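Local structure of msDPBB_sym2 protein (Synthetic construct, 7DWW) at residues E41-K44 and V45-I49. The protein is a computationally designed, internally repeated double-psi beta-barrel, probably made to reproduce the core fold of RNA polymerase in simplified form. Numbering follows the deposited sequence.
Sequences EIMK and VSSVI
Strands 39-43 and 47-54 form a beta hairpin of the double-psi beta-barrel; the segments 41-43 and 47-49 run antiparallel at 159°, their axes 4.6 Å apart at closest approach. I42 and V48 form the hydrogen-bonded pair: I42 N gives a nearly straight bond to V48 O (2.7 Å, 173° at the hydrogen), while V48 N returns a more bent one to I42 O at 3.0 Å. Nearer the turn, K44 N donates to S46 O at 3.2 Å, which closes the loop through V45. I42 and V48 share one face of the sheet, where both side chains touch L75 of helix 69-75; E41, M43, S47 and I49 share the other. On that face the E41 chain stays extended, CG anti to the backbone N (chi1 173°), and leans away from its non-hydrogen-bonded partner I49, toward the turn, to reach S47 diagonally across the strands. With a valine in place of E41, the S47 hydroxyl would probably lose its carboxylate acceptor and be freer to turn. M43 lies beside this link, its CG 4.0 Å from S47 CB. The link itself is a short hydrogen bond, S47 OG donating to the anti lone pair of E41 OE2 at 2.6 Å.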
ATOM      1  N   GLU A  41       1.975  -8.219   2.234  1.00 25.61           N
ATOM      2  CA  GLU A  41       0.634  -8.624   2.620  1.00 29.65           C
ATOM      3  C   GLU A  41      -0.050  -7.439   3.309  1.00 31.62           C
ATOM      4  O   GLU A  41       0.563  -6.771   4.153  1.00 28.55           O
ATOM      5  CB  GLU A  41       0.677  -9.862   3.535  1.00 29.95           C
ATOM      6  CG  GLU A  41      -0.652 -10.299   4.140  1.00 32.90           C
ATOM      7  CD  GLU A  41      -0.587 -11.666   4.801  1.00 48.86           C
ATOM      8  OE1 GLU A  41       0.526 -12.117   5.135  1.00 52.14           O
ATOM      9  OE2 GLU A  41      -1.644 -12.302   4.985  1.00 55.01           O
ATOM     10  N   ILE A  42      -1.289  -7.155   2.915  1.00 30.21           N
ATOM     11  CA  ILE A  42      -2.046  -6.032   3.443  1.00 29.35           C
ATOM     12  C   ILE A  42      -3.282  -6.574   4.124  1.00 37.20           C
ATOM     13  O   ILE A  42      -4.048  -7.327   3.519  1.00 34.58           O
ATOM     14  CB  ILE A  42      -2.431  -5.032   2.337  1.00 29.60           C
ATOM     15  CG1 ILE A  42      -1.170  -4.528   1.644  1.00 26.08           C
ATOM     16  CG2 ILE A  42      -3.233  -3.875   2.959  1.00 32.12           C
ATOM     17  CD1 ILE A  42      -1.414  -3.977   0.260  1.00 30.99           C
ATOM     18  N   MET A  43      -3.478  -6.197   5.385  1.00 35.36           N
ATOM     19  CA  MET A  43      -4.530  -6.771   6.209  1.00 44.51           C
ATOM     20  C   MET A  43      -5.357  -5.695   6.901  1.00 46.82           C
ATOM     21  O   MET A  43      -4.853  -4.614   7.259  1.00 38.96           O
ATOM     22  CB  MET A  43      -3.961  -7.699   7.285  1.00 50.61           C
ATOM     23  CG  MET A  43      -2.705  -8.442   6.876  1.00 52.46           C
ATOM     24  SD  MET A  43      -2.000  -9.366   8.254  1.00 78.10           S
ATOM     25  CE  MET A  43      -3.492  -9.979   9.036  1.00 73.51           C
ATOM     26  N   LYS A  44      -6.644  -6.010   7.047  1.00 52.01           N
ATOM     27  CA  LYS A  44      -7.504  -5.382   8.039  1.00 55.88           C
ATOM     28  C   LYS A  44      -8.223  -6.521   8.754  1.00 64.60           C
ATOM     29  O   LYS A  44      -7.780  -6.966   9.817  1.00 68.28           O
ATOM     30  CB  LYS A  44      -8.487  -4.403   7.393  1.00 53.40           C
ATOM     31  CG  LYS A  44      -9.507  -3.811   8.354  1.00 59.01           C
ATOM     32  CD  LYS A  44      -9.793  -2.353   8.036  1.00 53.22           C
ATOM     33  CE  LYS A  44      -9.421  -1.448   9.211  1.00 58.61           C
ATOM     34  NZ  LYS A  44     -10.144  -1.841  10.469  1.00 61.58           N
ATOM     35  N   VAL A  45      -9.269  -7.097   8.172  1.00 67.41           N
ATOM     36  CA  VAL A  45      -9.866  -8.333   8.663  1.00 69.62           C
ATOM     37  C   VAL A  45      -9.565  -9.492   7.721  1.00 69.58           C
ATOM     38  O   VAL A  45      -9.133 -10.561   8.152  1.00 74.50           O
ATOM     39  CB  VAL A  45     -11.387  -8.166   8.878  1.00 72.25           C
ATOM     40  CG1 VAL A  45     -12.083  -9.528   8.928  1.00 71.93           C
ATOM     41  CG2 VAL A  45     -11.647  -7.372  10.151  1.00 71.60           C
ATOM     42  N   SER A  46      -9.789  -9.292   6.421  1.00 70.88           N
ATOM     43  CA  SER A  46      -9.251 -10.165   5.392  1.00 64.75           C
ATOM     44  C   SER A  46      -7.787  -9.790   5.137  1.00 60.22           C
ATOM     45  O   SER A  46      -7.201  -8.939   5.819  1.00 55.17           O
ATOM     46  CB  SER A  46     -10.107 -10.068   4.126  1.00 61.17           C
ATOM     47  OG  SER A  46      -9.856 -11.149   3.234  1.00 67.82           O
ATOM     48  N   SER A  47      -7.170 -10.442   4.153  1.00 53.49           N
ATOM     49  CA  SER A  47      -5.811 -10.121   3.744  1.00 46.21           C
ATOM     50  C   SER A  47      -5.676 -10.337   2.244  1.00 46.98           C
ATOM     51  O   SER A  47      -6.432 -11.095   1.625  1.00 53.08           O
ATOM     52  CB  SER A  47      -4.778 -10.935   4.511  1.00 52.21           C
ATOM     53  OG  SER A  47      -3.665 -11.218   3.696  1.00 52.96           O
ATOM     54  N   VAL A  48      -4.700  -9.639   1.669  1.00 36.48           N
ATOM     55  CA  VAL A  48      -4.413  -9.632   0.235  1.00 36.56           C
ATOM     56  C   VAL A  48      -2.911  -9.445   0.103  1.00 39.51           C
ATOM     57  O   VAL A  48      -2.303  -8.720   0.896  1.00 34.19           O
ATOM     58  CB  VAL A  48      -5.185  -8.498  -0.489  1.00 37.12           C
ATOM     59  CG1 VAL A  48      -4.600  -8.263  -1.861  1.00 41.18           C
ATOM     60  CG2 VAL A  48      -6.664  -8.810  -0.589  1.00 40.24           C
ATOM     61  N   ILE A  49      -2.308 -10.076  -0.894  1.00 32.07           N
ATOM     62  CA  ILE A  49      -0.891  -9.897  -1.175  1.00 33.73           C
ATOM     63  C   ILE A  49      -0.750  -9.105  -2.469  1.00 36.43           C
ATOM     64  O   ILE A  49      -1.341  -9.465  -3.492  1.00 45.33           O
ATOM     65  CB  ILE A  49      -0.167 -11.253  -1.235  1.00 46.15           C
ATOM     66  CG1 ILE A  49      -0.457 -12.047   0.049  1.00 45.11           C
ATOM     67  CG2 ILE A  49       1.339 -11.033  -1.391  1.00 40.28           C
ATOM     68  CD1 ILE A  49       0.009 -13.492   0.041  1.00 50.88           C
TER